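Pullulanase (Klebsiella oxytoca, PDB 2YOC) hydrolyses the alpha-1,6-glucosidic linkages of pullulan and related branched dextrins, and is a glycosyl hydrolase exported through a type 2 secretion system. Local coordinates at residues F487-C491 and G504-S508; V497-F502 and A532-L536; Y898-P903 and I915-E920; N446-H450 and D890-Q894. The contacts are given in a common frame with arbitrary orientation. Residues are numbered along the deposited sequence.

Contacts 1 and 2 lie within the Ins domain, a small helical insertion, and interlock: their segments alternate along the chain, their centres are 10 Å apart, and Phe487 of contact 1 packs on Val497 and Leu533 of contact 2. Contacts 4 and 3 follow each other through the loop between helices 883-886 and 905-908. Contact 4 ties residues 890-894, after the last barrel strand, back to helix 446-457, which follows the first strand of the eight-stranded parallel barrel; the chain between holds the other seven strands and the Ins domain. Contact 3, its centre 24 Å from contact 4's, settles the same loop against helix 912-919. Contacts 2 and 3 come within about 6 Å (nearest atoms) without touching.

Contact 1 of 4, residues F487-C491 and G504-S508; sequences FSRLC and GYCDS
Residues 487-491 are helical, whereas residues 504-508 leave a 3-10 segment (504-505) through helical backbone angles and turn extended only at Ser508. The backbones come closest at the CA pair Ser488-Cys506, 4.7 Å apart. No hydrogen bond crosses between them. The turn is closed internally: Ser508 N donates to Tyr505 O at 3.0 Å, and Ser508 OG, with chi1 near +75° (p), donates to Tyr505 O at 2.7 Å.

The covalent link is the disulfide Cys491 SG-Cys506 SG, 2.0 Å long, with both cysteines in the m rotamer and chi3 of -85°. One helical turn earlier Phe487, in the t rotamer, points toward the turn. Tyr505 CB sits over its face, 3.5 Å from the ring centroid and 7° off the normal, a CH-pi contact. The Tyr505 ring then swings off and meets the Phe487 ring obliquely, with centroids 5.5 Å apart and planes at 39°. Cys506 SG lies at the edge of the Phe487 ring, 5.5 Å from the centroid. Helix 512-520 receives both aromatics at Val515.

The disulfide covalently joins helix 487-493 to the loop before helix 512-520 within the Ins domain, closing a loop of 14 intervening residues; with no hydrogen bonds between the segments, covalent and apolar contacts join them.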
loop_
_atom_site.group_PDB
_atom_site.type_symbol
_atom_site.label_atom_id
_atom_site.label_comp_id
_atom_site.label_asym_id
_atom_site.label_seq_id
_atom_site.Cartn_x
_atom_site.Cartn_y
_atom_site.Cartn_z
ATOM N N PHE B 487 -0.951 -61.856 -16.189
ATOM C CA PHE B 487 -1.795 -61.599 -15.021
ATOM C C PHE B 487 -1.575 -62.653 -13.946
ATOM O O PHE B 487 -1.665 -62.336 -12.759
ATOM C CB PHE B 487 -3.282 -61.520 -15.401
ATOM C CG PHE B 487 -4.098 -60.692 -14.433
ATOM C CD1 PHE B 487 -4.534 -61.229 -13.227
ATOM C CD2 PHE B 487 -4.418 -59.371 -14.718
ATOM C CE1 PHE B 487 -5.275 -60.459 -12.324
ATOM C CE2 PHE B 487 -5.177 -58.608 -13.821
ATOM C CZ PHE B 487 -5.603 -59.161 -12.631
ATOM N N SER B 488 -1.272 -63.898 -14.363
ATOM C CA SER B 488 -0.973 -65.003 -13.455
ATOM C C SER B 488 0.178 -64.595 -12.493
ATOM O O SER B 488 0.017 -64.756 -11.275
ATOM C CB SER B 488 -0.604 -66.254 -14.246
ATOM O OG SER B 488 0.492 -66.003 -15.111
ATOM N N ARG B 489 1.282 -63.980 -13.033
ATOM C CA ARG B 489 2.422 -63.506 -12.228
ATOM C C ARG B 489 1.961 -62.574 -11.104
ATOM O O ARG B 489 2.411 -62.727 -9.962
ATOM C CB ARG B 489 3.528 -62.851 -13.091
ATOM C CG ARG B 489 4.776 -62.500 -12.263
ATOM C CD ARG B 489 6.067 -62.325 -13.043
ATOM N NE ARG B 489 7.153 -61.805 -12.197
ATOM C CZ ARG B 489 8.332 -62.404 -11.997
ATOM N NH1 ARG B 489 8.618 -63.548 -12.605
ATOM N NH2 ARG B 489 9.246 -61.840 -11.218
ATOM N N LEU B 490 1.033 -61.651 -11.424
ATOM C CA LEU B 490 0.497 -60.704 -10.460
ATOM C C LEU B 490 -0.127 -61.403 -9.278
ATOM O O LEU B 490 0.143 -61.011 -8.152
ATOM C CB LEU B 490 -0.484 -59.705 -11.111
ATOM C CG LEU B 490 -1.238 -58.718 -10.176
ATOM C CD1 LEU B 490 -0.294 -57.790 -9.408
ATOM C CD2 LEU B 490 -2.219 -57.892 -10.957
ATOM N N CYS B 491 -0.916 -62.459 -9.524
ATOM C CA CYS B 491 -1.589 -63.221 -8.468
ATOM C C CYS B 491 -0.604 -64.031 -7.614
ATOM O O CYS B 491 -0.797 -64.113 -6.393
ATOM C CB CYS B 491 -2.701 -64.096 -9.047
ATOM S SG CYS B 491 -3.830 -63.214 -10.168
ATOM N N GLY B 504 -10.730 -63.364 -11.229
ATOM C CA GLY B 504 -11.069 -64.105 -12.435
ATOM C C GLY B 504 -10.011 -64.045 -13.514
ATOM O O GLY B 504 -9.879 -64.996 -14.286
ATOM N N TYR B 505 -9.227 -62.953 -13.563
ATOM C CA TYR B 505 -8.189 -62.816 -14.581
ATOM C C TYR B 505 -6.950 -63.689 -14.371
ATOM O O TYR B 505 -6.181 -63.854 -15.330
ATOM C CB TYR B 505 -7.779 -61.356 -14.794
ATOM C CG TYR B 505 -8.866 -60.459 -15.328
ATOM C CD1 TYR B 505 -9.072 -60.321 -16.702
ATOM C CD2 TYR B 505 -9.635 -59.682 -14.470
ATOM C CE1 TYR B 505 -10.043 -59.459 -17.206
ATOM C CE2 TYR B 505 -10.612 -58.820 -14.959
ATOM C CZ TYR B 505 -10.817 -58.716 -16.329
ATOM O OH TYR B 505 -11.794 -57.887 -16.824
ATOM N N CYS B 506 -6.748 -64.257 -13.141
ATOM C CA CYS B 506 -5.591 -65.128 -12.835
ATOM C C CYS B 506 -5.580 -66.343 -13.765
ATOM O O CYS B 506 -4.520 -66.890 -14.064
ATOM C CB CYS B 506 -5.567 -65.555 -11.365
ATOM S SG CYS B 506 -5.630 -64.190 -10.156
ATOM N N ASP B 507 -6.781 -66.735 -14.231
ATOM C CA ASP B 507 -7.032 -67.859 -15.128
ATOM C C ASP B 507 -6.756 -67.503 -16.590
ATOM O O ASP B 507 -6.374 -68.393 -17.353
ATOM C CB ASP B 507 -8.475 -68.347 -14.966
ATOM C CG ASP B 507 -8.864 -68.709 -13.543
ATOM O OD1 ASP B 507 -8.613 -67.887 -12.625
ATOM O OD2 ASP B 507 -9.482 -69.779 -13.353
ATOM N N SER B 508 -6.961 -66.220 -16.990
ATOM C CA SER B 508 -6.747 -65.764 -18.368
ATOM C C SER B 508 -5.269 -65.749 -18.727
ATOM O O SER B 508 -4.431 -65.468 -17.863
ATOM C CB SER B 508 -7.356 -64.385 -18.586
ATOM O OG SER B 508 -6.568 -63.361 -17.996
#

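Contact 2 of 4, residues V497-F502 and A532-L536; sequences VKSSEF and ALNTL
Residues 532-536 are regular helix; residues 497-502 leave the end of a weakly bonded helix at about 498 and continue as a loop. The CA pairs Val497-Leu536 (6.6 Å) and Phe502-Leu533 (7.3 Å) set the register.

Apolar packing dominates. Phe502 (chi1 m) points toward the helix, its CZ 3.8 Å from Ala532 CB, which lies at the ring edge. Leu533 (t,p) holds CB over the ring face, 3.8 Å from the centroid and 13° off the normal, a CH-pi contact. Leu536 (m,t) brings CD1 to Phe502 CD2 at 4.0 Å, and its CB meets Val497 CG2 at 3.7 Å.

No hydrogen bond crosses; Ser500 OG (chi1 p) turns back on the end of the weak helix, donating to Val497 O at 3.0 Å, while also lying 3.8 Å from Leu536 CD1. Glu501 OE2 comes to 3.7 Å from Ala532 CB.

This is apolar helix-loop packing within the Ins domain: Leu533 also meets Val515, Leu516 and Leu519 of helix 512-520, and Val497 packs on Phe487 and Leu490 of helix 487-493.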
loop_
_atom_site.group_PDB
_atom_site.type_symbol
_atom_site.label_atom_id
_atom_site.label_comp_id
_atom_site.label_asym_id
_atom_site.label_seq_id
_atom_site.Cartn_x
_atom_site.Cartn_y
_atom_site.Cartn_z
ATOM N N VAL B 497 -4.670 -59.768 -4.850
ATOM C CA VAL B 497 -5.280 -59.869 -6.189
ATOM C C VAL B 497 -6.139 -61.140 -6.337
ATOM O O VAL B 497 -7.201 -61.106 -6.975
ATOM C CB VAL B 497 -4.221 -59.672 -7.307
ATOM C CG1 VAL B 497 -4.808 -59.843 -8.709
ATOM C CG2 VAL B 497 -3.577 -58.301 -7.176
ATOM N N LYS B 498 -5.700 -62.235 -5.684
ATOM C CA LYS B 498 -6.395 -63.519 -5.654
ATOM C C LYS B 498 -7.769 -63.380 -4.928
ATOM O O LYS B 498 -8.706 -64.105 -5.251
ATOM C CB LYS B 498 -5.492 -64.592 -4.997
ATOM C CG LYS B 498 -6.036 -66.008 -5.103
ATOM C CD LYS B 498 -5.130 -67.090 -4.584
ATOM C CE LYS B 498 -5.862 -68.391 -4.846
ATOM N NZ LYS B 498 -5.126 -69.592 -4.364
ATOM N N SER B 499 -7.890 -62.410 -3.993
ATOM C CA SER B 499 -9.126 -62.162 -3.239
ATOM C C SER B 499 -9.773 -60.794 -3.569
ATOM O O SER B 499 -10.314 -60.134 -2.676
ATOM C CB SER B 499 -8.883 -62.323 -1.737
ATOM O OG SER B 499 -8.166 -61.234 -1.178
ATOM N N SER B 500 -9.740 -60.387 -4.854
ATOM C CA SER B 500 -10.308 -59.108 -5.301
ATOM C C SER B 500 -11.208 -59.263 -6.537
ATOM O O SER B 500 -11.193 -60.314 -7.190
ATOM C CB SER B 500 -9.189 -58.118 -5.608
ATOM O OG SER B 500 -8.545 -58.457 -6.827
ATOM N N GLU B 501 -11.924 -58.171 -6.894
ATOM C CA GLU B 501 -12.824 -58.029 -8.049
ATOM C C GLU B 501 -12.198 -58.411 -9.417
ATOM O O GLU B 501 -12.876 -58.354 -10.448
ATOM C CB GLU B 501 -13.380 -56.589 -8.109
ATOM C CG GLU B 501 -12.629 -55.566 -7.266
ATOM C CD GLU B 501 -12.708 -54.106 -7.681
ATOM O OE1 GLU B 501 -13.189 -53.816 -8.802
ATOM O OE2 GLU B 501 -12.225 -53.251 -6.902
ATOM N N PHE B 502 -10.917 -58.811 -9.415
ATOM C CA PHE B 502 -10.154 -59.149 -10.614
ATOM C C PHE B 502 -9.606 -60.572 -10.572
ATOM O O PHE B 502 -8.948 -61.007 -11.534
ATOM C CB PHE B 502 -9.010 -58.131 -10.801
ATOM C CG PHE B 502 -9.446 -56.693 -10.664
ATOM C CD1 PHE B 502 -9.946 -55.994 -11.755
ATOM C CD2 PHE B 502 -9.374 -56.042 -9.441
ATOM C CE1 PHE B 502 -10.360 -54.669 -11.628
ATOM C CE2 PHE B 502 -9.784 -54.714 -9.314
ATOM C CZ PHE B 502 -10.287 -54.039 -10.405
ATOM N N ALA B 532 -8.546 -49.128 -9.658
ATOM C CA ALA B 532 -8.719 -50.132 -8.605
ATOM C C ALA B 532 -7.694 -51.279 -8.745
ATOM O O ALA B 532 -7.071 -51.659 -7.749
ATOM C CB ALA B 532 -10.137 -50.679 -8.628
ATOM N N LEU B 533 -7.507 -51.799 -9.976
ATOM C CA LEU B 533 -6.547 -52.865 -10.245
ATOM C C LEU B 533 -5.124 -52.306 -10.099
ATOM O O LEU B 533 -4.258 -52.963 -9.511
ATOM C CB LEU B 533 -6.771 -53.490 -11.650
ATOM C CG LEU B 533 -5.686 -54.445 -12.204
ATOM C CD1 LEU B 533 -5.470 -55.651 -11.301
ATOM C CD2 LEU B 533 -6.045 -54.945 -13.576
ATOM N N ASN B 534 -4.901 -51.082 -10.603
ATOM C CA ASN B 534 -3.605 -50.410 -10.537
ATOM C C ASN B 534 -3.079 -50.304 -9.104
ATOM O O ASN B 534 -1.914 -50.623 -8.872
ATOM C CB ASN B 534 -3.656 -49.046 -11.200
ATOM C CG ASN B 534 -2.307 -48.580 -11.665
ATOM O OD1 ASN B 534 -1.592 -49.282 -12.403
ATOM N ND2 ASN B 534 -1.939 -47.378 -11.243
ATOM N N THR B 535 -3.955 -49.937 -8.141
ATOM C CA THR B 535 -3.639 -49.837 -6.714
ATOM C C THR B 535 -2.958 -51.130 -6.222
ATOM O O THR B 535 -1.919 -51.066 -5.560
ATOM C CB THR B 535 -4.912 -49.492 -5.925
ATOM O OG1 THR B 535 -5.531 -48.335 -6.487
ATOM C CG2 THR B 535 -4.652 -49.254 -4.451
ATOM N N LEU B 536 -3.535 -52.293 -6.584
ATOM C CA LEU B 536 -3.028 -53.613 -6.226
ATOM C C LEU B 536 -1.708 -53.884 -6.934
ATOM O O LEU B 536 -0.785 -54.392 -6.290
ATOM C CB LEU B 536 -4.037 -54.707 -6.590
ATOM C CG LEU B 536 -5.407 -54.658 -5.920
ATOM C CD1 LEU B 536 -6.417 -55.335 -6.780
ATOM C CD2 LEU B 536 -5.391 -55.298 -4.529
#

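Contact 3 of 4, residues Y898-P903 and I915-E920; sequences YNVGMP and ITRVKE
Lys919 (chi3 p) lays its side chain along the loop 898-903: its CE is 3.3 Å from Asn899 OD1 and its NZ 3.5 Å from SE of selenomethionine Met902. The loop has no regular structure and faces residues 915-919 of helix 912-919, with CA pairs Asn899-Lys919 at 7.1 Å and Met902-Ile915 at 8.4 Å.

One hydrogen bond crosses: Tyr898 OH donates to Lys919 O at 3.0 Å, meeting a backbone carbonyl near the helix end. Asn899 takes left-handed backbone angles (47/70) and Gly901 is at 142/166, where a CB would clash with the preceding carbonyl oxygen. Beyond this bend Met902, with all three chi angles m, brings CE to 3.8 Å from Ile915 CG2, and Pro903 CG packs 3.9 Å from Ile915 CD1.

Tyr898 also meets Trp827 edge-to-face, and Ile915 touches Tyr832. Loop and helix, 12 residues apart with helix 905-908 between them, thus pack against helix 826-833, which lies between the last two strands of the (beta/alpha)8 barrel characteristic of alpha-amylase-family glycosyl hydrolases.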
loop_
_atom_site.group_PDB
_atom_site.type_symbol
_atom_site.label_atom_id
_atom_site.label_comp_id
_atom_site.label_asym_id
_atom_site.label_seq_id
_atom_site.Cartn_x
_atom_site.Cartn_y
_atom_site.Cartn_z
ATOM N N TYR B 898 -3.221 -39.367 -22.174
ATOM C CA TYR B 898 -4.392 -38.689 -21.624
ATOM C C TYR B 898 -5.588 -39.617 -21.681
ATOM O O TYR B 898 -5.652 -40.450 -22.583
ATOM C CB TYR B 898 -4.648 -37.381 -22.386
ATOM C CG TYR B 898 -5.824 -36.554 -21.909
ATOM C CD1 TYR B 898 -5.716 -35.729 -20.790
ATOM C CD2 TYR B 898 -7.013 -36.516 -22.632
ATOM C CE1 TYR B 898 -6.779 -34.924 -20.377
ATOM C CE2 TYR B 898 -8.081 -35.712 -22.230
ATOM C CZ TYR B 898 -7.959 -34.917 -21.101
ATOM O OH TYR B 898 -9.011 -34.129 -20.701
ATOM N N ASN B 899 -6.509 -39.505 -20.701
ATOM C CA ASN B 899 -7.727 -40.328 -20.602
ATOM C C ASN B 899 -7.417 -41.830 -20.803
ATOM O O ASN B 899 -7.694 -42.425 -21.862
ATOM C CB ASN B 899 -8.826 -39.806 -21.554
ATOM C CG ASN B 899 -10.124 -40.538 -21.486
ATOM O OD1 ASN B 899 -10.619 -40.880 -20.416
ATOM N ND2 ASN B 899 -10.688 -40.806 -22.647
ATOM N N VAL B 900 -6.735 -42.392 -19.795
ATOM C CA VAL B 900 -6.310 -43.787 -19.760
ATOM C C VAL B 900 -6.907 -44.450 -18.529
ATOM O O VAL B 900 -6.569 -45.591 -18.218
ATOM C CB VAL B 900 -4.769 -43.940 -19.838
ATOM C CG1 VAL B 900 -4.239 -43.467 -21.186
ATOM C CG2 VAL B 900 -4.057 -43.222 -18.684
ATOM N N GLY B 901 -7.796 -43.721 -17.856
ATOM C CA GLY B 901 -8.489 -44.171 -16.655
ATOM C C GLY B 901 -8.682 -43.083 -15.623
ATOM O O GLY B 901 -8.062 -42.019 -15.706
HETATM N N MSE B 902 -9.549 -43.339 -14.641
HETATM C CA MSE B 902 -9.762 -42.386 -13.561
HETATM C C MSE B 902 -8.539 -42.472 -12.646
HETATM O O MSE B 902 -8.082 -43.581 -12.389
HETATM C CB MSE B 902 -11.053 -42.696 -12.764
HETATM C CG MSE B 902 -12.355 -42.442 -13.528
HETATM SE SE MSE B 902 -12.509 -40.707 -14.444
HETATM C CE MSE B 902 -12.964 -39.557 -12.947
ATOM N N PRO B 903 -7.953 -41.349 -12.180
ATOM C CA PRO B 903 -6.764 -41.446 -11.304
ATOM C C PRO B 903 -7.083 -41.999 -9.904
ATOM O O PRO B 903 -8.259 -42.248 -9.608
ATOM C CB PRO B 903 -6.251 -40.012 -11.265
ATOM C CG PRO B 903 -7.443 -39.169 -11.492
ATOM C CD PRO B 903 -8.357 -39.942 -12.393
ATOM N N ILE B 915 -13.097 -33.679 -13.384
ATOM C CA ILE B 915 -12.468 -34.464 -14.438
ATOM C C ILE B 915 -13.515 -34.776 -15.509
ATOM O O ILE B 915 -13.295 -34.422 -16.664
ATOM C CB ILE B 915 -11.762 -35.738 -13.877
ATOM C CG1 ILE B 915 -10.497 -35.361 -13.058
ATOM C CG2 ILE B 915 -11.415 -36.730 -15.001
ATOM C CD1 ILE B 915 -10.120 -36.317 -11.933
ATOM N N THR B 916 -14.671 -35.355 -15.127
ATOM C CA THR B 916 -15.716 -35.686 -16.116
ATOM C C THR B 916 -16.190 -34.481 -16.964
ATOM O O THR B 916 -16.331 -34.593 -18.189
ATOM C CB THR B 916 -16.834 -36.556 -15.521
ATOM O OG1 THR B 916 -17.240 -36.013 -14.267
ATOM C CG2 THR B 916 -16.414 -38.014 -15.353
ATOM N N ARG B 917 -16.342 -33.318 -16.307
ATOM C CA ARG B 917 -16.729 -32.038 -16.906
ATOM C C ARG B 917 -15.730 -31.590 -18.004
ATOM O O ARG B 917 -16.146 -31.028 -19.023
ATOM C CB ARG B 917 -16.813 -30.970 -15.783
ATOM C CG ARG B 917 -17.109 -29.533 -16.222
ATOM C CD ARG B 917 -16.969 -28.515 -15.105
ATOM N NE ARG B 917 -18.117 -28.526 -14.188
ATOM C CZ ARG B 917 -18.140 -29.077 -12.975
ATOM N NH1 ARG B 917 -17.061 -29.682 -12.491
ATOM N NH2 ARG B 917 -19.245 -29.036 -12.241
ATOM N N VAL B 918 -14.422 -31.854 -17.787
ATOM C CA VAL B 918 -13.351 -31.396 -18.664
ATOM C C VAL B 918 -12.747 -32.432 -19.619
ATOM O O VAL B 918 -12.239 -32.061 -20.680
ATOM C CB VAL B 918 -12.254 -30.633 -17.861
ATOM C CG1 VAL B 918 -12.864 -29.543 -16.967
ATOM C CG2 VAL B 918 -11.371 -31.588 -17.048
ATOM N N LYS B 919 -12.743 -33.706 -19.202
ATOM C CA LYS B 919 -12.113 -34.823 -19.893
ATOM C C LYS B 919 -12.400 -34.870 -21.384
ATOM O O LYS B 919 -11.468 -34.925 -22.194
ATOM C CB LYS B 919 -12.471 -36.148 -19.196
ATOM C CG LYS B 919 -11.502 -37.292 -19.469
ATOM C CD LYS B 919 -11.678 -38.431 -18.479
ATOM C CE LYS B 919 -12.906 -39.294 -18.716
ATOM N NZ LYS B 919 -12.880 -40.537 -17.895
ATOM N N GLU B 920 -13.689 -34.812 -21.745
ATOM C CA GLU B 920 -14.105 -34.912 -23.135
ATOM C C GLU B 920 -14.168 -33.581 -23.892
ATOM O O GLU B 920 -14.426 -33.597 -25.102
ATOM C CB GLU B 920 -15.390 -35.752 -23.259
ATOM C CG GLU B 920 -15.159 -37.260 -23.175
ATOM C CD GLU B 920 -14.673 -37.816 -21.847
ATOM O OE1 GLU B 920 -15.311 -37.536 -20.803
ATOM O OE2 GLU B 920 -13.641 -38.529 -21.853
#

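Contact 4 of 4, residues N446-H450 and D890-Q894; sequences NMVQH and DYSLQ
An Asx turn within a type I beta turn (Asp890 to Leu893) presents Tyr891 to the first turn of helix 446-457, which follows the first strand of the parallel barrel. Residues 446-450 are regular helix, with His450 N bonded to Asn446 O at 2.9 Å; the nearest CA pair across the contact is Asn446-Tyr891, 5.5 Å.

Tyr891 has the most surface buried here. In the m rotamer (chi1 -75°) it points toward the helix, where Asn446, Met447 and His450 all meet it. Selenomethionine Met447 (chi1 t) puts CG over one ring face, 4.0 Å from the centroid and 21° off the normal, a CH-pi contact, while the SE end turns off the ring. The ring edge is directed to the face of His450 (chi1 t): an offset edge-to-face pair with centroids 5.2 Å apart and planes at 60°, CE1 of Tyr891 being 3.4 Å from CD2 of His450. His450 NE2 is hydrogen-bonded to Glu868, and Tyr891 OH has a weak bond to Gln865, so the pair joins the helix to the loop after the last barrel strand, 860-864.

Asn446 (chi1 m) lies against the turn's backbone, CB 3.2 Å from Tyr891 O and ND2 3.6 Å from Ser892 CA. No hydrogen bond crosses between the segments. Asp890 secures the turn: OD1 accepts from Ser892 N at 2.9 Å and Ser892 OG at 2.8 Å, and OD2 from Gln894 N at 2.9 Å.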
loop_
_atom_site.group_PDB
_atom_site.type_symbol
_atom_site.label_atom_id
_atom_site.label_comp_id
_atom_site.label_asym_id
_atom_site.label_seq_id
_atom_site.Cartn_x
_atom_site.Cartn_y
_atom_site.Cartn_z
ATOM N N ASN B 446 14.045 -44.755 -29.480
ATOM C CA ASN B 446 13.239 -43.540 -29.621
ATOM C C ASN B 446 13.571 -42.568 -28.486
ATOM O O ASN B 446 13.767 -41.374 -28.735
ATOM C CB ASN B 446 11.743 -43.855 -29.588
ATOM C CG ASN B 446 11.235 -44.771 -30.673
ATOM O OD1 ASN B 446 11.854 -44.947 -31.745
ATOM N ND2 ASN B 446 10.083 -45.385 -30.395
HETATM N N MSE B 447 13.661 -43.093 -27.247
HETATM C CA MSE B 447 13.983 -42.311 -26.065
HETATM C C MSE B 447 15.381 -41.721 -26.200
HETATM O O MSE B 447 15.500 -40.497 -26.182
HETATM C CB MSE B 447 13.827 -43.171 -24.801
HETATM C CG MSE B 447 14.064 -42.421 -23.506
HETATM SE SE MSE B 447 15.920 -42.471 -22.969
HETATM C CE MSE B 447 16.163 -44.374 -22.644
ATOM N N VAL B 448 16.428 -42.558 -26.364
ATOM C CA VAL B 448 17.803 -42.050 -26.457
ATOM C C VAL B 448 17.952 -40.989 -27.544
ATOM O O VAL B 448 18.404 -39.880 -27.240
ATOM C CB VAL B 448 18.893 -43.141 -26.500
ATOM C CG1 VAL B 448 20.260 -42.564 -26.868
ATOM C CG2 VAL B 448 18.960 -43.891 -25.171
ATOM N N GLN B 449 17.481 -41.288 -28.768
ATOM C CA GLN B 449 17.532 -40.348 -29.886
ATOM C C GLN B 449 16.714 -39.065 -29.632
ATOM O O GLN B 449 17.108 -37.989 -30.106
ATOM C CB GLN B 449 17.173 -41.031 -31.218
ATOM C CG GLN B 449 18.373 -41.706 -31.910
ATOM C CD GLN B 449 19.376 -40.747 -32.547
ATOM O OE1 GLN B 449 19.039 -39.632 -32.971
ATOM N NE2 GLN B 449 20.641 -41.167 -32.645
ATOM N N HIS B 450 15.624 -39.163 -28.834
ATOM C CA HIS B 450 14.812 -37.998 -28.499
ATOM C C HIS B 450 15.652 -37.079 -27.631
ATOM O O HIS B 450 15.873 -35.920 -28.002
ATOM C CB HIS B 450 13.547 -38.424 -27.781
ATOM C CG HIS B 450 12.572 -37.321 -27.531
ATOM N ND1 HIS B 450 11.756 -36.825 -28.541
ATOM C CD2 HIS B 450 12.245 -36.713 -26.370
ATOM C CE1 HIS B 450 10.998 -35.904 -27.970
ATOM N NE2 HIS B 450 11.254 -35.803 -26.666
ATOM N N ASP B 890 5.097 -41.995 -23.886
ATOM C CA ASP B 890 5.212 -42.688 -25.167
ATOM C C ASP B 890 6.288 -42.108 -26.110
ATOM O O ASP B 890 6.008 -41.154 -26.839
ATOM C CB ASP B 890 3.850 -42.765 -25.865
ATOM C CG ASP B 890 3.877 -43.532 -27.167
ATOM O OD1 ASP B 890 4.895 -44.219 -27.436
ATOM O OD2 ASP B 890 2.884 -43.454 -27.913
ATOM N N TYR B 891 7.491 -42.713 -26.149
ATOM C CA TYR B 891 8.537 -42.203 -27.034
ATOM C C TYR B 891 8.352 -42.564 -28.522
ATOM O O TYR B 891 9.114 -42.093 -29.373
ATOM C CB TYR B 891 9.968 -42.425 -26.479
ATOM C CG TYR B 891 10.326 -41.470 -25.351
ATOM C CD1 TYR B 891 10.669 -40.143 -25.613
ATOM C CD2 TYR B 891 10.316 -41.892 -24.025
ATOM C CE1 TYR B 891 10.947 -39.249 -24.578
ATOM C CE2 TYR B 891 10.611 -41.013 -22.980
ATOM C CZ TYR B 891 10.916 -39.687 -23.259
ATOM O OH TYR B 891 11.199 -38.806 -22.234
ATOM N N SER B 892 7.286 -43.346 -28.836
ATOM C CA SER B 892 6.912 -43.714 -30.210
ATOM C C SER B 892 5.884 -42.699 -30.771
ATOM O O SER B 892 5.412 -42.848 -31.899
ATOM C CB SER B 892 6.368 -45.139 -30.262
ATOM O OG SER B 892 4.955 -45.188 -30.109
ATOM N N LEU B 893 5.551 -41.675 -29.956
ATOM C CA LEU B 893 4.645 -40.544 -30.213
ATOM C C LEU B 893 3.293 -40.886 -30.834
ATOM O O LEU B 893 2.992 -40.447 -31.940
ATOM C CB LEU B 893 5.318 -39.382 -30.991
ATOM C CG LEU B 893 6.784 -39.021 -30.749
ATOM C CD1 LEU B 893 7.096 -37.682 -31.424
ATOM C CD2 LEU B 893 7.122 -38.956 -29.259
ATOM N N GLN B 894 2.481 -41.655 -30.131
ATOM C CA GLN B 894 1.150 -41.991 -30.623
ATOM C C GLN B 894 0.128 -41.210 -29.828
ATOM O O GLN B 894 -0.918 -40.846 -30.369
ATOM C CB GLN B 894 0.884 -43.506 -30.535
ATOM C CG GLN B 894 1.773 -44.355 -31.452
ATOM C CD GLN B 894 1.708 -43.914 -32.898
ATOM O OE1 GLN B 894 2.711 -43.473 -33.476
ATOM N NE2 GLN B 894 0.514 -43.976 -33.497
#